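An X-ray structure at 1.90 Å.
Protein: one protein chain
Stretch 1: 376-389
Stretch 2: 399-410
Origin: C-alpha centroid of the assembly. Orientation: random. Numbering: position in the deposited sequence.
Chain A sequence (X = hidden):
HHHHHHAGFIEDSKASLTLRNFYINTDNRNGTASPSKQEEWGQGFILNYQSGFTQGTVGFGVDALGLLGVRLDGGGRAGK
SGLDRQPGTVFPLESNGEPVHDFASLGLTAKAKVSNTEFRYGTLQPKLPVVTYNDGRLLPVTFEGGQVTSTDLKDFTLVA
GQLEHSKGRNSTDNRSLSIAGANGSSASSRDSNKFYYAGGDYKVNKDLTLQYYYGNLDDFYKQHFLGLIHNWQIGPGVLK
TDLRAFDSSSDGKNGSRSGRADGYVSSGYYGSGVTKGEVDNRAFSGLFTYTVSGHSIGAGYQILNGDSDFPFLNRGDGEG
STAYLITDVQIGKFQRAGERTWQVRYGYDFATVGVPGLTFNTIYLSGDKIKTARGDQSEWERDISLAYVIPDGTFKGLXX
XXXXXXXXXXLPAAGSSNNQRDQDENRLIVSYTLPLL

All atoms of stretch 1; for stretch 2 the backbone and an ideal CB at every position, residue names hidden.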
# COMPACT_ATOMS: atom_id res chain seq x y z
N ASP A 376 21.58 -15.86 -11.23
CA ASP A 376 20.73 -15.79 -10.04
C ASP A 376 21.32 -14.89 -8.95
O ASP A 376 22.51 -14.96 -8.63
CB ASP A 376 20.46 -17.21 -9.50
CG ASP A 376 19.42 -17.97 -10.31
OD1 ASP A 376 18.93 -17.41 -11.32
OD2 ASP A 376 19.06 -19.11 -9.92
N GLN A 377 20.48 -14.02 -8.39
CA GLN A 377 20.93 -13.10 -7.34
C GLN A 377 20.08 -13.22 -6.07
O GLN A 377 18.99 -13.81 -6.08
CB GLN A 377 20.90 -11.66 -7.85
CG GLN A 377 22.28 -11.06 -8.17
CD GLN A 377 22.98 -11.66 -9.38
OE1 GLN A 377 22.42 -12.43 -10.13
NE2 GLN A 377 24.24 -11.28 -9.58
N SER A 378 20.59 -12.67 -4.97
CA SER A 378 19.87 -12.72 -3.70
C SER A 378 19.85 -11.36 -3.01
O SER A 378 20.56 -10.44 -3.39
CB SER A 378 20.51 -13.77 -2.78
OG SER A 378 21.86 -13.45 -2.50
N GLU A 379 19.01 -11.25 -1.98
CA GLU A 379 18.90 -10.02 -1.21
C GLU A 379 18.22 -10.35 0.12
O GLU A 379 17.54 -11.37 0.25
CB GLU A 379 18.09 -8.95 -1.96
CG GLU A 379 16.64 -9.33 -2.24
CD GLU A 379 15.95 -8.39 -3.21
OE1 GLU A 379 14.74 -8.56 -3.44
OE2 GLU A 379 16.61 -7.48 -3.76
N TRP A 380 18.42 -9.49 1.11
CA TRP A 380 17.78 -9.70 2.40
C TRP A 380 17.47 -8.38 3.06
O TRP A 380 18.09 -7.37 2.76
CB TRP A 380 18.64 -10.59 3.31
CG TRP A 380 19.99 -10.04 3.70
CD1 TRP A 380 21.19 -10.33 3.12
CD2 TRP A 380 20.28 -9.13 4.77
NE1 TRP A 380 22.20 -9.65 3.76
CE2 TRP A 380 21.67 -8.91 4.77
CE3 TRP A 380 19.49 -8.47 5.72
CZ2 TRP A 380 22.29 -8.06 5.69
CZ3 TRP A 380 20.11 -7.62 6.63
CH2 TRP A 380 21.49 -7.43 6.61
N GLU A 381 16.48 -8.40 3.95
CA GLU A 381 16.12 -7.21 4.70
C GLU A 381 15.76 -7.57 6.14
O GLU A 381 15.13 -8.60 6.40
CB GLU A 381 14.95 -6.45 4.02
CG GLU A 381 14.51 -5.17 4.79
CD GLU A 381 13.67 -4.19 3.97
OE1 GLU A 381 13.72 -4.21 2.72
OE2 GLU A 381 12.93 -3.38 4.58
N ARG A 382 16.16 -6.72 7.07
CA ARG A 382 15.72 -6.86 8.45
C ARG A 382 15.08 -5.55 8.87
O ARG A 382 15.72 -4.49 8.80
CB ARG A 382 16.91 -7.19 9.38
CG ARG A 382 16.54 -7.30 10.87
CD ARG A 382 17.75 -7.76 11.71
NE ARG A 382 18.35 -8.99 11.20
CZ ARG A 382 19.51 -8.97 10.55
NH1 ARG A 382 20.14 -7.80 10.37
NH2 ARG A 382 20.08 -10.08 10.07
N ASP A 383 13.81 -5.61 9.29
CA ASP A 383 13.10 -4.43 9.77
C ASP A 383 12.80 -4.58 11.25
O ASP A 383 12.60 -5.68 11.73
CB ASP A 383 11.74 -4.25 9.08
CG ASP A 383 11.85 -3.91 7.62
OD1 ASP A 383 12.97 -3.73 7.14
OD2 ASP A 383 10.79 -3.83 6.96
N ILE A 384 12.74 -3.46 11.95
CA ILE A 384 12.17 -3.41 13.29
C ILE A 384 11.22 -2.22 13.37
O ILE A 384 11.40 -1.21 12.68
CB ILE A 384 13.24 -3.30 14.41
CG1 ILE A 384 14.06 -2.02 14.26
CG2 ILE A 384 14.17 -4.52 14.40
CD1 ILE A 384 13.56 -0.87 15.12
N SER A 385 10.21 -2.35 14.21
CA SER A 385 9.33 -1.24 14.50
C SER A 385 9.07 -1.27 15.98
O SER A 385 8.60 -2.27 16.52
CB SER A 385 8.03 -1.36 13.71
OG SER A 385 7.21 -0.21 13.92
N LEU A 386 9.43 -0.18 16.64
CA LEU A 386 9.15 0.03 18.06
C LEU A 386 8.17 1.18 18.14
O LEU A 386 8.44 2.26 17.61
CB LEU A 386 10.44 0.39 18.79
CG LEU A 386 10.33 0.67 20.29
CD1 LEU A 386 9.91 -0.59 21.05
CD2 LEU A 386 11.66 1.19 20.83
N ALA A 387 7.02 0.96 18.77
CA ALA A 387 6.00 2.00 18.86
C ALA A 387 5.43 2.11 20.27
O ALA A 387 5.20 1.11 20.93
CB ALA A 387 4.88 1.74 17.87
N TYR A 388 5.22 3.34 20.71
CA TYR A 388 4.50 3.60 21.95
C TYR A 388 3.36 4.58 21.72
O TYR A 388 3.57 5.73 21.28
CB TYR A 388 5.44 4.16 23.02
CG TYR A 388 4.76 4.32 24.37
CD1 TYR A 388 4.15 3.23 24.98
CD2 TYR A 388 4.74 5.54 25.02
CE1 TYR A 388 3.53 3.36 26.21
CE2 TYR A 388 4.12 5.68 26.26
CZ TYR A 388 3.51 4.58 26.85
OH TYR A 388 2.90 4.71 28.07
N VAL A 389 2.15 4.13 22.02
CA VAL A 389 0.99 5.01 22.01
C VAL A 389 0.52 5.23 23.45
O VAL A 389 0.18 4.27 24.15
CB VAL A 389 -0.15 4.44 21.16
CG1 VAL A 389 -1.41 5.30 21.29
CG2 VAL A 389 0.29 4.33 19.71
N UNK A 399 1.22 9.14 19.68
CA UNK A 399 2.00 7.96 19.34
C UNK A 399 3.41 8.28 18.88
O UNK A 399 3.64 9.27 18.17
CB UNK A 399 1.28 7.16 18.25
N UNK A 400 4.35 7.44 19.28
CA UNK A 400 5.74 7.57 18.87
C UNK A 400 6.19 6.29 18.20
O UNK A 400 6.03 5.21 18.77
CB UNK A 400 6.64 7.90 20.06
N UNK A 401 6.77 6.39 17.00
CA UNK A 401 7.19 5.19 16.27
C UNK A 401 8.60 5.31 15.69
O UNK A 401 8.93 6.29 15.04
CB UNK A 401 6.20 4.90 15.14
N UNK A 402 9.44 4.30 15.95
CA UNK A 402 10.75 4.20 15.32
C UNK A 402 10.76 2.98 14.41
O UNK A 402 10.51 1.87 14.87
CB UNK A 402 11.86 4.11 16.37
N UNK A 403 11.04 3.19 13.13
CA UNK A 403 11.19 2.06 12.21
C UNK A 403 12.62 2.07 11.69
O UNK A 403 13.10 3.11 11.24
CB UNK A 403 10.18 2.13 11.06
N UNK A 404 13.30 0.93 11.76
CA UNK A 404 14.63 0.82 11.18
C UNK A 404 14.68 -0.34 10.20
O UNK A 404 14.14 -1.41 10.47
CB UNK A 404 15.69 0.64 12.27
N UNK A 405 15.34 -0.13 9.06
CA UNK A 405 15.51 -1.19 8.08
C UNK A 405 16.96 -1.29 7.60
O UNK A 405 17.63 -0.27 7.41
CB UNK A 405 14.58 -0.96 6.89
N UNK A 406 17.44 -2.51 7.40
CA UNK A 406 18.71 -2.76 6.72
C UNK A 406 18.41 -3.64 5.53
O UNK A 406 17.78 -4.69 5.68
CB UNK A 406 19.74 -3.41 7.65
N UNK A 407 18.89 -3.23 4.36
CA UNK A 407 18.61 -3.88 3.09
C UNK A 407 19.92 -4.07 2.34
O UNK A 407 20.70 -3.13 2.18
CB UNK A 407 17.61 -3.07 2.26
N UNK A 408 20.18 -5.30 1.91
CA UNK A 408 21.38 -5.59 1.16
C UNK A 408 20.99 -6.41 -0.06
O UNK A 408 20.28 -7.43 0.07
CB UNK A 408 22.41 -6.32 2.02
N UNK A 409 21.47 -5.99 -1.22
CA UNK A 409 21.06 -6.60 -2.49
C UNK A 409 22.23 -6.75 -3.46
O UNK A 409 23.32 -6.25 -3.20
CB UNK A 409 19.96 -5.76 -3.14
N UNK A 410 22.00 -7.44 -4.57
CA UNK A 410 23.02 -7.61 -5.59
C UNK A 410 23.96 -8.78 -5.35
O UNK A 410 23.66 -9.69 -4.58
CB UNK A 410 23.84 -6.32 -5.70

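The two strands run antiparallel, with 176° between their directions, and the backbone pairing alternates the side chains between two faces.

Position 399 pairs with Val 389. Its ideal CB lies 3.3 Å from Val 389 CG2, tight for any side chain, so a very small residue is favored. It is Gly 399.

Position 400 is locked by its N, 2.7 Å from Tyr 388 O, but little fixes its side chain, and many types would suit. Phe 400 (m) has Tyr 388 O at its ring edge.

At 401, the ideal CB is 4.4 Å from Ala 387 CB; small or beta-branched residues fit. Thr 401 places OG1 3.7 Å from Ala 387 CB.

Position 402 neighbors Ile 384 and Leu 386, which offer an apolar surface to an aliphatic or aromatic group. Trp 402 (t) takes Ile 384 CD1 over its six-membered ring, 3.7 Å from the centroid and 9° off the normal, while Leu 386 CD2 meets its edge, 4.3 Å from Trp 402 CE3.

Position 403 has its ideal CB 4.7 Å from Ser 385 OG; a polar chain could use that hydroxyl. Lys 403 extends and curls at its end (chi4 m), donating from NZ to Ser 385 OG at 3.0 Å.

At 404 the ideal CB is 3.7 Å from Ile 384 CG1, permitting apolar or modest polar groups. Asn 404 adds a water link: one water lies within hydrogen-bonding distance of both strands, its O 2.8 Å from Asn 404 OD1 and 2.8 Å from Arg 382 O.

Position 405 is cramped: its ideal CB is 3.2 Å from Asp 383 OD1 and 3.7 Å from Glu 381 OE2. A small residue is expected, and Ala 405 fills it.

Position 406 sits 4.3 Å, ideal CB to Trp 380 CZ3, from an indole; small polar or apolar residues suit. Ser 406 packs CB there.

Position 407 faces carboxylates, its ideal CB 4.1 Å from Glu 381 OE1, so a basic or polar group seems natural. Instead, Phe 407 presents its ring edge to Glu 379 OE2, 3.6 Å from CZ.

At 408, the ideal CB lies 3.8 Å from Trp 380 NE1, inviting a chain that covers the indole. Arg 408 sets CB over the five-membered ring of Trp 380, 4.0 Å from the centroid.

Position 409, ideal CB 3.8 Å from Glu 379 OE2, calls for a donor: Ser 409 OG donates to Glu 379 OE2 at 2.9 Å.

Position 410 has phi 86°, where an ideal CB would jam against the carbonyl O of 409; Gly 410 is deposited.

Stretch 2 (399-410) GFTWKNASFRSG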
# COMPACT_ATOMS: atom_id res chain seq x y z
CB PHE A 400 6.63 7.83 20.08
CG PHE A 400 6.28 9.08 20.83
CD1 PHE A 400 5.24 9.08 21.74
CD2 PHE A 400 6.98 10.25 20.61
CE1 PHE A 400 4.92 10.24 22.44
CE2 PHE A 400 6.66 11.40 21.29
CZ PHE A 400 5.63 11.39 22.21
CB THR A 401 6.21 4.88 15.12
OG1 THR A 401 4.91 4.68 15.66
CG2 THR A 401 6.63 3.62 14.36
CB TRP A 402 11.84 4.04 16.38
CG TRP A 402 13.20 3.73 15.81
CD1 TRP A 402 13.77 4.25 14.67
CD2 TRP A 402 14.16 2.81 16.35
NE1 TRP A 402 15.03 3.71 14.48
CE2 TRP A 402 15.29 2.83 15.50
CE3 TRP A 402 14.18 1.98 17.48
CZ2 TRP A 402 16.42 2.05 15.74
CZ3 TRP A 402 15.31 1.21 17.71
CH2 TRP A 402 16.41 1.26 16.85
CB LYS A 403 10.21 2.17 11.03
CG LYS A 403 8.73 2.12 11.42
CD LYS A 403 7.84 2.18 10.18
CE LYS A 403 6.37 2.10 10.55
NZ LYS A 403 6.04 0.92 11.40
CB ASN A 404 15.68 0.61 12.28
CG ASN A 404 17.05 0.32 11.74
OD1 ASN A 404 17.43 -0.84 11.55
ND2 ASN A 404 17.82 1.37 11.47
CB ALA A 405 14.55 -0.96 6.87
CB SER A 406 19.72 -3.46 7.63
OG SER A 406 20.22 -2.59 8.61
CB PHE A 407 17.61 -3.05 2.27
CG PHE A 407 17.36 -3.59 0.89
CD1 PHE A 407 16.49 -4.64 0.70
CD2 PHE A 407 18.03 -3.07 -0.21
CE1 PHE A 407 16.27 -5.16 -0.58
CE2 PHE A 407 17.82 -3.57 -1.48
CZ PHE A 407 16.93 -4.62 -1.66
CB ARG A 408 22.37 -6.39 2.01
CG ARG A 408 22.67 -5.76 3.36
CD ARG A 408 23.63 -4.60 3.24
NE ARG A 408 24.01 -4.09 4.55
CZ ARG A 408 23.41 -3.08 5.17
NH1 ARG A 408 22.39 -2.46 4.58
NH2 ARG A 408 23.83 -2.68 6.36
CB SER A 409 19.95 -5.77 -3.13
OG SER A 409 19.34 -6.46 -4.20
O HOH W 1 16.78 -3.53 11.22
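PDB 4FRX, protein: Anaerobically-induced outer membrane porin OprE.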